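Local coordinates for O-methyltransferase family 3 (Niastella koreensis, PDB 7CVW), which catalyses the magnesium-dependent transfer of a methyl group from S-adenosyl-L-methionine to catechol-like compounds, forming meta- and para-methylated products in equal proportion, at residues F48-A53 with A76-K81; P144-F149 with N190-A195; N166-G171 with A201-M206. All blocks are in the same frame, centred on the assembly; numbering follows the deposited sequence.

Contact 1: residues F48-A53 with A76-K81; sequences FLQLLA and ARALPK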
ATOM      1  N   PHE A  48       6.376   1.621   4.974  1.00  8.88           N
ATOM      2  CA  PHE A  48       5.018   1.405   4.428  1.00  9.24           C
ATOM      3  C   PHE A  48       4.026   1.125   5.562  1.00  8.87           C
ATOM      4  O   PHE A  48       2.954   1.760   5.608  1.00  8.59           O
ATOM      5  CB  PHE A  48       5.067   0.289   3.393  1.00  9.40           C
ATOM      6  CG  PHE A  48       3.733  -0.079   2.789  1.00 10.07           C
ATOM      7  CD1 PHE A  48       2.915   0.889   2.234  1.00 10.58           C
ATOM      8  CD2 PHE A  48       3.334  -1.399   2.694  1.00 10.54           C
ATOM      9  CE1 PHE A  48       1.706   0.558   1.634  1.00 11.29           C
ATOM     10  CE2 PHE A  48       2.144  -1.723   2.063  1.00 10.83           C
ATOM     11  CZ  PHE A  48       1.318  -0.749   1.564  1.00 11.21           C
ATOM     12  N   LEU A  49       4.373   0.231   6.500  1.00  9.01           N
ATOM     13  CA  LEU A  49       3.491  -0.083   7.652  1.00  9.81           C
ATOM     14  C   LEU A  49       3.245   1.197   8.461  1.00  9.04           C
ATOM     15  O   LEU A  49       2.108   1.410   8.916  1.00  8.58           O
ATOM     16  CB  LEU A  49       4.145  -1.176   8.506  1.00 10.67           C
ATOM     17  CG  LEU A  49       4.194  -2.572   7.872  1.00 10.97           C
ATOM     18  CD1 LEU A  49       4.855  -3.554   8.817  1.00 11.09           C
ATOM     19  CD2 LEU A  49       2.800  -3.093   7.503  1.00 11.32           C
ATOM     20  N   GLN A  50       4.271   2.028   8.635  1.00  8.91           N
ATOM     21  CA  GLN A  50       4.130   3.287   9.401  1.00  9.42           C
ATOM     22  C   GLN A  50       3.139   4.192   8.672  1.00  9.55           C
ATOM     23  O   GLN A  50       2.275   4.790   9.325  1.00  9.10           O
ATOM     24  CB  GLN A  50       5.489   3.948   9.578  1.00 10.31           C
ATOM     25  CG  GLN A  50       5.428   5.181  10.464  1.00 10.72           C
ATOM     26  CD  GLN A  50       6.814   5.754  10.598  1.00 11.78           C
ATOM     27  OE1 GLN A  50       7.282   6.464   9.704  1.00 14.10           O
ATOM     28  NE2 GLN A  50       7.495   5.435  11.696  1.00 11.96           N
ATOM     29  N   LEU A  51       3.265   4.308   7.359  1.00  9.30           N
ATOM     30  CA  LEU A  51       2.354   5.167   6.567  1.00 10.01           C
ATOM     31  C   LEU A  51       0.929   4.641   6.655  1.00  9.99           C
ATOM     32  O   LEU A  51      -0.002   5.443   6.713  1.00 10.84           O
ATOM     33  CB  LEU A  51       2.856   5.220   5.126  1.00 10.70           C
ATOM     34  CG  LEU A  51       4.158   5.993   4.935  1.00 12.53           C
ATOM     35  CD1 LEU A  51       4.689   5.811   3.529  1.00 13.56           C
ATOM     36  CD2 LEU A  51       3.975   7.478   5.208  1.00 13.77           C
ATOM     37  N   LEU A  52       0.738   3.343   6.584  1.00  9.48           N
ATOM     38  CA  LEU A  52      -0.616   2.752   6.690  1.00  9.73           C
ATOM     39  C   LEU A  52      -1.194   3.099   8.068  1.00  9.85           C
ATOM     40  O   LEU A  52      -2.367   3.438   8.146  1.00  9.35           O
ATOM     41  CB  LEU A  52      -0.551   1.238   6.474  1.00 10.03           C
ATOM     42  CG  LEU A  52      -0.284   0.781   5.047  1.00 10.66           C
ATOM     43  CD1 LEU A  52      -0.084  -0.721   4.991  1.00 11.36           C
ATOM     44  CD2 LEU A  52      -1.383   1.180   4.084  1.00 11.57           C
ATOM     45  N   ALA A  53      -0.393   3.016   9.130  1.00  9.19           N
ATOM     46  CA  ALA A  53      -0.875   3.349  10.488  1.00  9.85           C
ATOM     47  C   ALA A  53      -1.302   4.828  10.529  1.00 11.21           C
ATOM     48  O   ALA A  53      -2.335   5.136  11.106  1.00 12.37           O
ATOM     49  CB  ALA A  53       0.193   3.032  11.501  1.00  9.53           C
ATOM     50  N   ALA A  76       4.710   1.740  15.956  1.00  9.37           N
ATOM     51  CA  ALA A  76       4.428   2.464  17.222  1.00  9.64           C
ATOM     52  C   ALA A  76       4.796   3.943  17.072  1.00 10.47           C
ATOM     53  O   ALA A  76       4.145   4.806  17.706  1.00 10.86           O
ATOM     54  CB  ALA A  76       5.199   1.834  18.350  1.00  9.50           C
ATOM     55  N   ARG A  77       5.756   4.255  16.205  1.00 10.80           N
ATOM     56  CA  ARG A  77       6.135   5.668  15.961  1.00 11.07           C
ATOM     57  C   ARG A  77       5.023   6.445  15.244  1.00 12.00           C
ATOM     58  O   ARG A  77       5.117   7.684  15.254  1.00 14.71           O
ATOM     59  CB  ARG A  77       7.457   5.718  15.202  1.00 11.20           C
ATOM     60  CG  ARG A  77       8.626   5.481  16.141  1.00 11.73           C
ATOM     61  CD  ARG A  77       9.937   5.329  15.431  1.00 11.37           C
ATOM     62  NE  ARG A  77      11.025   5.319  16.382  1.00 11.57           N
ATOM     63  CZ  ARG A  77      12.302   5.080  16.080  1.00 12.14           C
ATOM     64  NH1 ARG A  77      12.670   4.834  14.837  1.00 12.30           N
ATOM     65  NH2 ARG A  77      13.211   5.137  17.040  1.00 12.98           N
ATOM     66  N   ALA A  78       3.983   5.805  14.701  1.00 11.17           N
ATOM     67  CA  ALA A  78       2.838   6.515  14.096  1.00 11.33           C
ATOM     68  C   ALA A  78       1.824   6.912  15.175  1.00 11.44           C
ATOM     69  O   ALA A  78       0.915   7.670  14.844  1.00 13.51           O
ATOM     70  CB  ALA A  78       2.169   5.654  13.065  1.00 12.18           C
ATOM     71  N   LEU A  79       1.907   6.358  16.382  1.00 11.86           N
ATOM     72  CA  LEU A  79       0.882   6.548  17.433  1.00 11.95           C
ATOM     73  C   LEU A  79       0.947   7.956  18.017  1.00 12.78           C
ATOM     74  O   LEU A  79       2.025   8.542  18.130  1.00 13.55           O
ATOM     75  CB  LEU A  79       1.100   5.552  18.566  1.00 12.09           C
ATOM     76  CG  LEU A  79       0.862   4.082  18.238  1.00 12.71           C
ATOM     77  CD1 LEU A  79       1.345   3.219  19.397  1.00 13.04           C
ATOM     78  CD2 LEU A  79      -0.593   3.800  17.952  1.00 12.78           C
ATOM     79  N   PRO A  80      -0.198   8.484  18.491  1.00 15.71           N
ATOM     80  CA  PRO A  80      -0.165   9.654  19.362  1.00 16.99           C
ATOM     81  C   PRO A  80       0.413   9.247  20.724  1.00 19.11           C
ATOM     82  O   PRO A  80       0.576   8.058  20.989  1.00 16.34           O
ATOM     83  CB  PRO A  80      -1.643  10.063  19.399  1.00 17.24           C
ATOM     84  CG  PRO A  80      -2.391   8.752  19.288  1.00 17.02           C
ATOM     85  CD  PRO A  80      -1.558   7.961  18.293  1.00 15.32           C
ATOM     86  N   LYS A  81       0.711  10.215  21.600  1.00 21.07           N
ATOM     87  CA  LYS A  81       1.385   9.891  22.889  1.00 22.88           C
ATOM     88  C   LYS A  81       0.482   9.025  23.780  1.00 21.62           C
ATOM     89  O   LYS A  81       1.048   8.262  24.599  1.00 25.65           O
ATOM     90  CB  LYS A  81       1.882  11.140  23.629  1.00 26.42           C
ATOM     91  CG  LYS A  81       3.145  10.882  24.443  1.00 30.51           C
ATOM     92  CD  LYS A  81       3.890  12.126  24.915  1.00 32.68           C
ATOM     93  CE  LYS A  81       3.101  12.944  25.910  1.00 34.19           C
ATOM     94  NZ  LYS A  81       3.751  14.250  26.156  1.00 35.36           N
TER

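Contact 2: residues P144-F149 with N190-A195; sequences PYTEYF and NAMLGA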
ATOM      1  N   PRO A 144      -1.642 -20.996  11.056  1.00  8.99           N
ATOM      2  CA  PRO A 144      -2.913 -20.501  11.603  1.00  9.25           C
ATOM      3  C   PRO A 144      -3.337 -19.085  11.181  1.00  8.85           C
ATOM      4  O   PRO A 144      -4.244 -18.529  11.771  1.00  8.86           O
ATOM      5  CB  PRO A 144      -2.708 -20.531  13.119  1.00 10.48           C
ATOM      6  CG  PRO A 144      -1.234 -20.474  13.332  1.00 10.59           C
ATOM      7  CD  PRO A 144      -0.557 -20.816  12.025  1.00  9.67           C
ATOM      8  N   TYR A 145      -2.707 -18.515  10.170  1.00  8.49           N
ATOM      9  CA  TYR A 145      -3.100 -17.159   9.700  1.00  8.36           C
ATOM     10  C   TYR A 145      -4.615 -17.100   9.509  1.00  8.31           C
ATOM     11  O   TYR A 145      -5.242 -16.115   9.875  1.00  8.74           O
ATOM     12  CB  TYR A 145      -2.456 -16.816   8.367  1.00  7.95           C
ATOM     13  CG  TYR A 145      -1.212 -15.981   8.420  1.00  7.95           C
ATOM     14  CD1 TYR A 145      -0.285 -16.116   9.439  1.00  7.74           C
ATOM     15  CD2 TYR A 145      -0.904 -15.139   7.359  1.00  7.84           C
ATOM     16  CE1 TYR A 145       0.873 -15.354   9.461  1.00  8.08           C
ATOM     17  CE2 TYR A 145       0.257 -14.392   7.354  1.00  7.84           C
ATOM     18  CZ  TYR A 145       1.163 -14.514   8.398  1.00  8.32           C
ATOM     19  OH  TYR A 145       2.329 -13.803   8.402  1.00  8.41           O
ATOM     20  N   THR A 146      -5.215 -18.139   8.933  1.00  8.53           N
ATOM     21  CA  THR A 146      -6.682 -18.173   8.683  1.00  8.91           C
ATOM     22  C   THR A 146      -7.436 -17.907   9.986  1.00  9.62           C
ATOM     23  O   THR A 146      -8.331 -17.084   9.980  1.00  9.90           O
ATOM     24  CB  THR A 146      -7.073 -19.496   8.014  1.00  9.96           C
ATOM     25  OG1 THR A 146      -6.412 -19.594   6.749  1.00 10.19           O
ATOM     26  CG2 THR A 146      -8.563 -19.604   7.813  1.00 10.35           C
ATOM     27  N   GLU A 147      -7.063 -18.591  11.067  1.00  9.25           N
ATOM     28  CA  GLU A 147      -7.762 -18.433  12.359  1.00  9.35           C
ATOM     29  C   GLU A 147      -7.405 -17.093  13.005  1.00  9.58           C
ATOM     30  O   GLU A 147      -8.260 -16.475  13.615  1.00  9.47           O
ATOM     31  CB  GLU A 147      -7.420 -19.603  13.264  1.00 10.00           C
ATOM     32  CG  GLU A 147      -8.085 -20.878  12.783  1.00 10.82           C
ATOM     33  CD  GLU A 147      -7.604 -21.403  11.444  1.00 11.18           C
ATOM     34  OE1 GLU A 147      -6.374 -21.614  11.294  1.00 11.12           O
ATOM     35  OE2 GLU A 147      -8.480 -21.599  10.537  1.00 11.73           O
ATOM     36  N   TYR A 148      -6.170 -16.636  12.862  1.00  8.60           N
ATOM     37  CA  TYR A 148      -5.769 -15.312  13.385  1.00  8.56           C
ATOM     38  C   TYR A 148      -6.669 -14.224  12.772  1.00  8.50           C
ATOM     39  O   TYR A 148      -7.073 -13.266  13.470  1.00  8.45           O
ATOM     40  CB  TYR A 148      -4.288 -15.061  13.115  1.00  8.48           C
ATOM     41  CG  TYR A 148      -3.315 -15.931  13.852  1.00  8.43           C
ATOM     42  CD1 TYR A 148      -3.661 -16.552  15.041  1.00  8.77           C
ATOM     43  CD2 TYR A 148      -2.014 -16.072  13.381  1.00  8.80           C
ATOM     44  CE1 TYR A 148      -2.733 -17.298  15.747  1.00  8.84           C
ATOM     45  CE2 TYR A 148      -1.079 -16.821  14.073  1.00  8.85           C
ATOM     46  CZ  TYR A 148      -1.450 -17.428  15.259  1.00  9.19           C
ATOM     47  OH  TYR A 148      -0.563 -18.177  15.960  1.00  9.53           O
ATOM     48  N   PHE A 149      -6.977 -14.348  11.486  1.00  8.61           N
ATOM     49  CA  PHE A 149      -7.810 -13.354  10.788  1.00  9.10           C
ATOM     50  C   PHE A 149      -9.224 -13.352  11.393  1.00  9.55           C
ATOM     51  O   PHE A 149      -9.804 -12.271  11.565  1.00  9.80           O
ATOM     52  CB  PHE A 149      -7.850 -13.617   9.292  1.00  9.72           C
ATOM     53  CG  PHE A 149      -8.377 -12.469   8.476  1.00  9.75           C
ATOM     54  CD1 PHE A 149      -7.534 -11.447   8.075  1.00 10.18           C
ATOM     55  CD2 PHE A 149      -9.719 -12.394   8.135  1.00 10.55           C
ATOM     56  CE1 PHE A 149      -7.987 -10.396   7.289  1.00 10.76           C
ATOM     57  CE2 PHE A 149     -10.174 -11.338   7.355  1.00 10.80           C
ATOM     58  CZ  PHE A 149      -9.316 -10.342   6.940  1.00 10.59           C
ATOM     59  N   ASN A 190      -5.252 -17.150   1.919  1.00  8.58           N
ATOM     60  CA  ASN A 190      -5.604 -16.397   0.679  1.00  8.52           C
ATOM     61  C   ASN A 190      -6.982 -16.865   0.199  1.00  8.62           C
ATOM     62  O   ASN A 190      -7.812 -16.026  -0.243  1.00  8.82           O
ATOM     63  CB  ASN A 190      -4.526 -16.568  -0.392  1.00  8.70           C
ATOM     64  CG  ASN A 190      -3.228 -15.861  -0.057  1.00  8.85           C
ATOM     65  OD1 ASN A 190      -3.190 -15.022   0.845  1.00  8.56           O
ATOM     66  ND2 ASN A 190      -2.166 -16.244  -0.747  1.00  9.33           N
ATOM     67  N   ALA A 191      -7.231 -18.170   0.230  1.00  9.06           N
ATOM     68  CA  ALA A 191      -8.562 -18.728  -0.134  1.00  9.08           C
ATOM     69  C   ALA A 191      -9.643 -18.149   0.781  1.00  9.62           C
ATOM     70  O   ALA A 191     -10.726 -17.791   0.297  1.00 10.45           O
ATOM     71  CB  ALA A 191      -8.558 -20.233  -0.065  1.00  9.33           C
ATOM     72  N   MET A 192      -9.385 -18.114   2.085  1.00  9.53           N
ATOM     73  CA  MET A 192     -10.315 -17.539   3.079  1.00 10.13           C
ATOM     74  C   MET A 192     -10.562 -16.094   2.699  1.00 10.51           C
ATOM     75  O   MET A 192     -11.728 -15.660   2.695  1.00  9.73           O
ATOM     76  CB  MET A 192      -9.736 -17.651   4.488  1.00 10.76           C
ATOM     77  CG  MET A 192     -10.614 -17.033   5.554  1.00 10.97           C
ATOM     78  SD  MET A 192     -10.405 -15.243   5.706  1.00 11.67           S
ATOM     79  CE  MET A 192      -8.638 -15.062   6.028  1.00 11.82           C
ATOM     80  N   LEU A 193      -9.505 -15.375   2.343  1.00 11.16           N
ATOM     81  CA  LEU A 193      -9.644 -13.935   2.092  1.00 12.57           C
ATOM     82  C   LEU A 193     -10.509 -13.725   0.841  1.00 12.14           C
ATOM     83  O   LEU A 193     -11.404 -12.849   0.887  1.00 12.68           O
ATOM     84  CB  LEU A 193      -8.226 -13.358   1.998  1.00 13.62           C
ATOM     85  CG  LEU A 193      -8.130 -11.853   2.100  1.00 14.57           C
ATOM     86  CD1 LEU A 193      -8.762 -11.341   3.386  1.00 14.62           C
ATOM     87  CD2 LEU A 193      -6.679 -11.447   1.965  1.00 13.59           C
ATOM     88  N   GLY A 194     -10.315 -14.539  -0.200  1.00 13.49           N
ATOM     89  CA  GLY A 194     -11.131 -14.489  -1.429  1.00 13.94           C
ATOM     90  C   GLY A 194     -12.587 -14.799  -1.151  1.00 15.01           C
ATOM     91  O   GLY A 194     -13.427 -14.376  -1.976  1.00 18.24           O
ATOM     92  N   ALA A 195     -12.894 -15.558  -0.090  1.00 13.56           N
ATOM     93  CA  ALA A 195     -14.277 -15.988   0.239  1.00 13.32           C
ATOM     94  C   ALA A 195     -14.910 -15.041   1.259  1.00 14.73           C
ATOM     95  O   ALA A 195     -16.077 -15.214   1.566  1.00 15.89           O
ATOM     96  CB  ALA A 195     -14.259 -17.410   0.764  1.00 13.48           C
TER

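Contact 3: residues N166-G171 with A201-M206; sequences NVIRDG and ATILQM. With MG (magnesium ion), chain C.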
ATOM      1  N   ASN A 166       3.804 -12.132   4.207  1.00  8.06           N
ATOM      2  CA  ASN A 166       4.363 -13.445   3.768  1.00  8.80           C
ATOM      3  C   ASN A 166       3.263 -14.346   3.195  1.00  8.71           C
ATOM      4  O   ASN A 166       3.199 -15.542   3.534  1.00  9.17           O
ATOM      5  CB  ASN A 166       5.101 -14.165   4.900  1.00  9.40           C
ATOM      6  CG  ASN A 166       6.122 -13.283   5.597  1.00 10.23           C
ATOM      7  OD1 ASN A 166       5.987 -13.026   6.790  1.00 10.08           O
ATOM      8  ND2 ASN A 166       7.120 -12.806   4.868  1.00 11.00           N
ATOM      9  N   VAL A 167       2.443 -13.816   2.288  1.00  8.50           N
ATOM     10  CA  VAL A 167       1.304 -14.587   1.714  1.00  8.49           C
ATOM     11  C   VAL A 167       1.575 -15.020   0.263  1.00  9.18           C
ATOM     12  O   VAL A 167       0.656 -15.623  -0.291  1.00  8.80           O
ATOM     13  CB  VAL A 167      -0.020 -13.821   1.849  1.00  9.51           C
ATOM     14  CG1 VAL A 167      -0.374 -13.587   3.315  1.00 10.10           C
ATOM     15  CG2 VAL A 167      -0.022 -12.542   1.039  1.00  9.98           C
ATOM     16  N   ILE A 168       2.775 -14.823  -0.291  1.00  8.95           N
ATOM     17  CA  ILE A 168       3.122 -15.208  -1.696  1.00  9.46           C
ATOM     18  C   ILE A 168       4.289 -16.206  -1.734  1.00 10.00           C
ATOM     19  O   ILE A 168       4.260 -17.113  -2.576  1.00 10.09           O
ATOM     20  CB  ILE A 168       3.378 -13.955  -2.561  1.00  9.86           C
ATOM     21  CG1 ILE A 168       2.088 -13.154  -2.768  1.00  9.57           C
ATOM     22  CG2 ILE A 168       4.010 -14.314  -3.894  1.00 10.18           C
ATOM     23  CD1 ILE A 168       0.929 -13.930  -3.365  1.00  9.34           C
ATOM     24  N   ARG A 169       5.294 -16.069  -0.868  1.00 11.25           N
ATOM     25  CA  ARG A 169       6.373 -17.075  -0.659  1.00 12.19           C
ATOM     26  C   ARG A 169       7.020 -17.457  -1.995  1.00 12.05           C
ATOM     27  O   ARG A 169       7.042 -18.641  -2.347  1.00 11.66           O
ATOM     28  CB  ARG A 169       5.847 -18.331   0.045  1.00 14.46           C
ATOM     29  CG  ARG A 169       4.981 -18.100   1.270  1.00 17.71           C
ATOM     30  CD  ARG A 169       5.541 -17.138   2.283  1.00 21.79           C
ATOM     31  NE  ARG A 169       6.895 -17.399   2.728  1.00 25.06           N
ATOM     32  CZ  ARG A 169       7.275 -17.611   3.988  1.00 26.31           C
ATOM     33  NH1 ARG A 169       8.557 -17.786   4.245  1.00 27.32           N
ATOM     34  NH2 ARG A 169       6.408 -17.593   4.984  1.00 26.08           N
ATOM     35  N   ASP A 170       7.534 -16.472  -2.721  1.00 12.40           N
ATOM     36  CA  ASP A 170       8.361 -16.674  -3.936  1.00 13.01           C
ATOM     37  C   ASP A 170       7.483 -17.302  -5.023  1.00 13.14           C
ATOM     38  O   ASP A 170       8.043 -17.905  -5.923  1.00 13.48           O
ATOM     39  CB  ASP A 170       9.590 -17.536  -3.632  1.00 14.81           C
ATOM     40  CG  ASP A 170      10.768 -17.342  -4.575  1.00 16.99           C
ATOM     41  OD1 ASP A 170      10.863 -16.266  -5.160  1.00 19.30           O
ATOM     42  OD2 ASP A 170      11.578 -18.299  -4.723  1.00 21.34           O
ATOM     43  N   GLY A 171       6.155 -17.158  -4.935  1.00 11.41           N
ATOM     44  CA  GLY A 171       5.197 -17.682  -5.927  1.00 11.73           C
ATOM     45  C   GLY A 171       4.860 -19.141  -5.686  1.00 12.33           C
ATOM     46  O   GLY A 171       4.146 -19.715  -6.507  1.00 13.34           O
ATOM     47  N   ALA A 201     -10.432  -6.446   0.170  1.00 10.06           N
ATOM     48  CA  ALA A 201      -9.015  -6.834   0.317  1.00  9.86           C
ATOM     49  C   ALA A 201      -8.292  -6.956  -1.017  1.00  9.92           C
ATOM     50  O   ALA A 201      -8.933  -7.132  -2.074  1.00  9.61           O
ATOM     51  CB  ALA A 201      -8.924  -8.138   1.072  1.00 10.01           C
ATOM     52  N   THR A 202      -6.966  -6.911  -0.951  1.00  9.36           N
ATOM     53  CA  THR A 202      -6.073  -7.216  -2.082  1.00 10.17           C
ATOM     54  C   THR A 202      -4.858  -7.928  -1.514  1.00  9.57           C
ATOM     55  O   THR A 202      -4.706  -8.003  -0.301  1.00  9.32           O
ATOM     56  CB  THR A 202      -5.681  -5.959  -2.877  1.00 10.50           C
ATOM     57  OG1 THR A 202      -5.089  -6.403  -4.109  1.00 11.72           O
ATOM     58  CG2 THR A 202      -4.727  -5.059  -2.119  1.00 10.88           C
ATOM     59  N   ILE A 203      -4.011  -8.424  -2.389  1.00  9.24           N
ATOM     60  CA  ILE A 203      -2.649  -8.871  -2.020  1.00  9.92           C
ATOM     61  C   ILE A 203      -1.674  -8.048  -2.860  1.00 10.06           C
ATOM     62  O   ILE A 203      -1.867  -7.923  -4.113  1.00 10.47           O
ATOM     63  CB  ILE A 203      -2.458 -10.386  -2.220  1.00 10.47           C
ATOM     64  CG1 ILE A 203      -3.361 -11.178  -1.269  1.00 10.77           C
ATOM     65  CG2 ILE A 203      -0.995 -10.754  -2.066  1.00 10.43           C
ATOM     66  CD1 ILE A 203      -3.590 -12.618  -1.702  1.00 11.60           C
ATOM     67  N   LEU A 204      -0.694  -7.444  -2.208  1.00 10.57           N
ATOM     68  CA  LEU A 204       0.372  -6.673  -2.885  1.00 11.73           C
ATOM     69  C   LEU A 204       1.579  -7.574  -3.030  1.00 11.72           C
ATOM     70  O   LEU A 204       2.164  -7.932  -1.998  1.00 12.86           O
ATOM     71  CB  LEU A 204       0.831  -5.483  -2.043  1.00 13.19           C
ATOM     72  CG  LEU A 204      -0.077  -4.278  -1.992  1.00 16.24           C
ATOM     73  CD1 LEU A 204       0.443  -3.281  -0.948  1.00 16.67           C
ATOM     74  CD2 LEU A 204      -0.146  -3.624  -3.363  1.00 16.46           C
ATOM     75  N   GLN A 205       1.992  -7.841  -4.255  1.00 12.13           N
ATOM     76  CA  GLN A 205       3.270  -8.515  -4.519  1.00 12.25           C
ATOM     77  C   GLN A 205       4.401  -7.594  -4.063  1.00 12.06           C
ATOM     78  O   GLN A 205       4.329  -6.371  -4.307  1.00 12.58           O
ATOM     79  CB  GLN A 205       3.399  -8.890  -5.984  1.00 12.82           C
ATOM     80  CG  GLN A 205       2.315  -9.840  -6.472  1.00 13.42           C
ATOM     81  CD  GLN A 205       2.613 -10.426  -7.831  1.00 13.25           C
ATOM     82  OE1 GLN A 205       1.805 -10.342  -8.775  1.00 17.05           O
ATOM     83  NE2 GLN A 205       3.756 -11.062  -7.929  1.00 13.09           N
ATOM     84  N   MET A 206       5.413  -8.171  -3.434  1.00 11.89           N
ATOM     85  CA  MET A 206       6.549  -7.370  -2.933  1.00 12.89           C
ATOM     86  C   MET A 206       7.880  -7.977  -3.341  1.00 11.94           C
ATOM     87  O   MET A 206       8.076  -9.193  -3.257  1.00 12.71           O
ATOM     88  CB  MET A 206       6.467  -7.206  -1.423  1.00 13.98           C
ATOM     89  CG  MET A 206       5.306  -6.306  -1.051  1.00 14.83           C
ATOM     90  SD  MET A 206       5.386  -5.858   0.682  1.00 16.29           S
ATOM     91  CE  MET A 206       3.919  -4.827   0.768  1.00 17.18           C
TER
HETATM   92 MG    MG C 301       7.117 -11.405   8.192  1.00  2.50          MG
HETATM   93  O   HOH W   1       8.812  -9.868   8.859  1.00 10.03           O
HETATM   94  O   HOH W   2       7.635 -13.374   9.643  1.00 11.48           O

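Contact 1: residues F48-A53 with A76-K81
Ala53 and Ala78 meet methyl to methyl, their CB atoms 3.6 Å apart, where helix 43-55 passes the turn at 76-81. Both CB atoms point across the contact, and the Ala78 methyl also rests 3.8 Å from the backbone O of Gln50, wedged against the helix surface one turn before Ala53. Gln50 flanks the methyl with its aliphatic part, CG standing 4.2 Å from Ala78 CB. CG lies opposite the backbone N (chi1 -175°) and the chain continues extended, which carries the amide out past Ala78 to the backbone of the neighbouring helix end. There NE2 donates to the carbonyl O of Trp74 while passing 3.5 Å from Arg77 CB, a van der Waals touch rather than a polar one. The motif is a beta-alpha-beta unit of the Rossmann-like methyltransferase fold: helix 70-76 links parallel strands 60-64 and 84-89, and a type I turn from Ala76 to Leu79, closed by Leu79 N on Ala76 O at 3.0 Å, begins the return to the sheet. Helix 43-55 lies beside this crossover, with Leu49 and Leu52 directed onto strands 133-138 and 160-165. Arg77 meets Gln50 through its CB alone, for beyond CB the arginine runs extended and away from the glutamine; the two side chains cross obliquely, with the amide and guanidinium planes 48° apart, so the flat groups do not stack. The guanidinium instead makes a salt bridge through NH2 with Asp21, and the arginine side chain also packs against Ala23 and Leu24 of helix 22-34. Phe48 and Leu52, on another side of the same helix, pack against Leu204 and Leu55 of the second subunit.

Contact 2: residues P144-F149 with N190-A195
The Phe149 ring receives Met192 and Leu193 from one and the same side of its plane, both at an oblique angle, so neither a pure face nor a pure edge contact describes them. Met192 CE sits beside the CG end of the ring, 3.6 Å from CD2 and equally near CG, while Leu193 CD1 reaches the far end, 3.7 Å from CZ. The sulfur joins in: Met192 SD is 4.6 Å from the centroid of the Phe149 ring and 43° off its normal. A second flat group, Tyr148, turns to other partners; one face carries the carbonyl O of Pro144, 3.4 Å above the plane of the Tyr148 ring, and the residue touches the bound S-adenosyl-L-homocysteine.

Met192 can serve two partners because its chain is folded. CG leaves opposite the backbone N, then bends at chi2 (-82°) and again at chi3, bringing the terminal methyl back to the aromatic ring. The straight first part remains beside Thr146, whose CG2 lies 4.0 Å from Met192 CG as the two side chains slide past each other in opposite directions. Leu193 instead crosses Phe149 at about a right angle, and its remaining surroundings include Val199 and Ala201 of the following strand and Leu17 of the second subunit.

The packing between the two helices is entirely apolar; the axes of segments 145-149 and 190-195 approach to 9.9 Å, their directions 36° apart. It is a Met-aromatic contact within a helix pair, joining helices 145-154 and 181-195 in the alpha/beta fold of class I methyltransferases.

Contact 3: residues N166-G171 with A201-M206
The magnesium-binding loop that follows strand 160-165 is backed by edge strand 199-206, where Val167 and Ile168 close on Ile203. A single methyl, Ile203 CG2, serves both loop residues: it stands 3.7 Å from Val167 CG2 and 3.9 Å from Ile168 CD1. Val167 presents the branch that lies between its own backbone N and carbonyl carbon, the crowded position. Ile168 gets there differently, its chain bent at chi2 (-56°) so that CD1 folds toward the strand, with CG1 also close to the Ile203 methyl. Both loop side chains approach the isoleucine at a slant.

Immediately before this apolar pair, Asn166 turns to the metal. Its OD1 binds magnesium at 2.4 Å, alongside Asp139, Asp165 and two waters at 2.4 and 2.5 Å from the ion. The other end of the amide is held as well: ND2 donates to Asp213 OD2, while OD1 takes a further hydrogen bond from Lys142 NZ. These two bonds would fix the rotation of the amide and keep its oxygen, rather than its nitrogen, on the cation. Asp213 also receives the backbone N of Ile168 and of Arg169 on its OD1, so one carboxylate steadies both the metal ligand and the loop that carries it.

Strand 213-220 lies between 160-165 and 199-206, bonding through its backbone to Val167 and to the edge strand. Helix 181-195 packs against Val167 through Phe189, and the second subunit brings Val9 onto Ile168 and Ile13 onto Ile203.

In the fold
Strand 199-206 connects the three contacts. Contacts 2 and 3 are neighbours, with centres 13 Å apart: Asn190 ND2 bonds to Val167 O at 2.9 Å, and Leu193 packs on Ala201. Contact 1 reaches the same strand through Phe48 CZ, 3.7 Å from Leu204 CD1, although its centre is 22 Å from that of contact 3. Contacts 1 and 2 do not touch and lie on opposite sides of the chain's centre, their centres 25 Å apart. Only contact 3 supplies a metal ligand, while contact 2 holds Tyr148 of the S-adenosyl-L-homocysteine pocket; the Gln50 side chain of contact 1 is about 12 Å from the bound ligand. All three also meet the second subunit of the homodimer.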